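Local coordinates for protein Nab2 (Chaetomium thermophilum, PDB 4LJ0) that binds polyadenosine RNA through zinc fingers of the CCCH type, three of which make up this piece of the longer protein, at residues Q3-K6 against N10-N13. Numbering follows the deposited sequence.
Sequences QDCK and NCAN. With ZN (zinc ion), chain F; nucleotides of chain D; nucleotides of chain C.
Cys5 SG and Cys11 SG lie 3.7 Å apart, joined through one zinc ion; Cys16 and His20 complete the four-ligand site of this CCCH finger. In Cys11, CB lies 3.2 Å from the zinc and packs against Cys5 SG, and SG, swung anti to the backbone N (chi1 -177°), binds the metal at 2.3 Å. Cys11 SG also takes a weak hydrogen bond, 3.6 Å long, from N6 of adenosine A2 of chain C. Cysteine suits both posts: a thiolate is a soft metal ligand, and its sulfur can still accept an N-H. The same base is read by the backbone, Ala12 N donating to its N7 at 2.8 Å. A side chain no larger than a methyl lets another base come close, Ala12 CB lying 3.2 Å from C4 of A2 of chain D. Asn10 offers the RNA both an N-H group and a carbonyl oxygen, ND2 3.3 Å from OP1 of A2 of chain D and OD1 beside O4' of A3, also of chain D. With an alanine in its place the amide is gone, and this sugar-phosphate would probably be less closely held. No helix or strand flanks the site: both segments are loops gathered round the metal, with Phe18 against Cys5 and backbone hydrogen bonds tying Gln3 and Cys5 to Arg19.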
# COMPACT_ATOMS: atom_id res chain seq x y z
N GLN A 3 -5.01 -11.47 0.32
CA GLN A 3 -4.64 -10.07 0.32
C GLN A 3 -3.90 -9.73 1.61
O GLN A 3 -4.23 -10.26 2.67
CB GLN A 3 -5.88 -9.19 0.19
CG GLN A 3 -6.44 -9.10 -1.22
CD GLN A 3 -7.74 -8.33 -1.28
OE1 GLN A 3 -8.82 -8.90 -1.23
NE2 GLN A 3 -7.63 -7.00 -1.40
N ASP A 4 -2.90 -8.86 1.51
CA ASP A 4 -2.14 -8.44 2.67
C ASP A 4 -2.97 -7.54 3.56
O ASP A 4 -3.65 -6.63 3.08
CB ASP A 4 -0.88 -7.68 2.25
CG ASP A 4 0.14 -8.56 1.56
OD1 ASP A 4 -0.05 -9.80 1.54
OD2 ASP A 4 1.14 -8.02 1.05
N CYS A 5 -2.91 -7.78 4.87
CA CYS A 5 -3.50 -6.86 5.83
C CYS A 5 -2.80 -5.51 5.69
O CYS A 5 -1.57 -5.45 5.73
CB CYS A 5 -3.34 -7.40 7.25
SG CYS A 5 -4.06 -6.35 8.52
N LYS A 6 -3.56 -4.45 5.50
CA LYS A 6 -2.98 -3.12 5.31
C LYS A 6 -2.68 -2.45 6.65
O LYS A 6 -2.11 -1.36 6.69
CB LYS A 6 -3.90 -2.23 4.48
CG LYS A 6 -5.19 -1.81 5.17
CD LYS A 6 -6.02 -0.87 4.29
CE LYS A 6 -7.29 -0.42 5.00
NZ LYS A 6 -8.12 0.48 4.15
N ASN A 10 0.30 -3.19 12.71
CA ASN A 10 -0.57 -2.56 13.70
C ASN A 10 -2.02 -2.98 13.52
O ASN A 10 -2.94 -2.16 13.57
CB ASN A 10 -0.46 -1.03 13.63
CG ASN A 10 0.92 -0.54 14.02
OD1 ASN A 10 1.57 0.18 13.25
ND2 ASN A 10 1.38 -0.92 15.20
N CYS A 11 -2.22 -4.28 13.31
CA CYS A 11 -3.56 -4.83 13.15
C CYS A 11 -4.19 -5.08 14.51
O CYS A 11 -3.60 -5.75 15.36
CB CYS A 11 -3.49 -6.13 12.35
SG CYS A 11 -5.10 -6.85 12.02
N ALA A 12 -5.39 -4.55 14.71
CA ALA A 12 -6.07 -4.62 16.01
C ALA A 12 -7.16 -5.69 16.04
O ALA A 12 -7.83 -5.86 17.06
CB ALA A 12 -6.67 -3.27 16.34
N ASN A 13 -7.34 -6.41 14.94
CA ASN A 13 -8.35 -7.46 14.85
C ASN A 13 -7.70 -8.82 15.05
O ASN A 13 -7.04 -9.33 14.14
CB ASN A 13 -9.06 -7.40 13.50
CG ASN A 13 -10.22 -8.37 13.40
OD1 ASN A 13 -10.37 -9.28 14.23
ND2 ASN A 13 -11.05 -8.20 12.37
ZN ZN F . -4.79 -7.89 10.01
P A D 2 -0.78 -1.01 18.74
OP1 A D 2 0.67 -1.02 18.43
OP2 A D 2 -1.28 -0.17 19.86
O5' A D 2 -1.57 -0.59 17.42
C5' A D 2 -2.96 -0.82 17.30
C4' A D 2 -3.64 0.17 16.39
O4' A D 2 -5.03 -0.22 16.24
C3' A D 2 -3.67 1.61 16.89
O3' A D 2 -3.75 2.49 15.77
C2' A D 2 -4.98 1.65 17.67
O2' A D 2 -5.51 2.95 17.84
C1' A D 2 -5.88 0.78 16.79
N9 A D 2 -6.96 0.10 17.51
C8 A D 2 -8.31 0.28 17.35
N7 A D 2 -9.04 -0.48 18.13
C5 A D 2 -8.10 -1.21 18.85
C6 A D 2 -8.24 -2.19 19.85
N6 A D 2 -9.41 -2.63 20.32
N1 A D 2 -7.10 -2.72 20.36
C2 A D 2 -5.93 -2.29 19.90
N3 A D 2 -5.68 -1.37 18.97
C4 A D 2 -6.82 -0.86 18.48
P A C 2 -12.00 3.01 12.06
OP1 A C 2 -13.13 3.93 12.35
OP2 A C 2 -11.20 3.19 10.82
O5' A C 2 -10.99 3.08 13.30
C5' A C 2 -10.19 1.96 13.65
C4' A C 2 -8.77 2.38 13.95
O4' A C 2 -7.99 1.18 14.23
C3' A C 2 -8.05 3.09 12.82
O3' A C 2 -7.10 4.02 13.36
C2' A C 2 -7.33 1.96 12.10
O2' A C 2 -6.19 2.35 11.37
C1' A C 2 -6.97 1.03 13.26
N9 A C 2 -6.92 -0.40 12.91
C8 A C 2 -5.98 -1.31 13.32
N7 A C 2 -6.21 -2.53 12.89
C5 A C 2 -7.38 -2.41 12.16
C6 A C 2 -8.15 -3.36 11.45
N6 A C 2 -7.82 -4.65 11.35
N1 A C 2 -9.27 -2.92 10.83
C2 A C 2 -9.59 -1.63 10.93
N3 A C 2 -8.96 -0.65 11.57
C4 A C 2 -7.84 -1.11 12.17
P A D 3 -2.79 3.78 15.66
OP1 A D 3 -2.14 4.00 16.97
OP2 A D 3 -3.57 4.88 15.03
O5' A D 3 -1.67 3.34 14.61
C5' A D 3 -0.55 2.57 15.02
C4' A D 3 0.69 3.41 15.24
O4' A D 3 1.62 3.22 14.13
C3' A D 3 0.47 4.92 15.37
O3' A D 3 1.30 5.46 16.40
C2' A D 3 0.91 5.45 14.01
O2' A D 3 1.35 6.79 14.02
C1' A D 3 2.04 4.49 13.66
N9 A D 3 2.33 4.42 12.22
C8 A D 3 1.50 4.08 11.18
N7 A D 3 2.08 4.15 10.00
C5 A D 3 3.37 4.57 10.28
C6 A D 3 4.50 4.83 9.47
N6 A D 3 4.51 4.72 8.14
N1 A D 3 5.63 5.23 10.07
C2 A D 3 5.64 5.35 11.41
N3 A D 3 4.66 5.13 12.27
C4 A D 3 3.54 4.73 11.64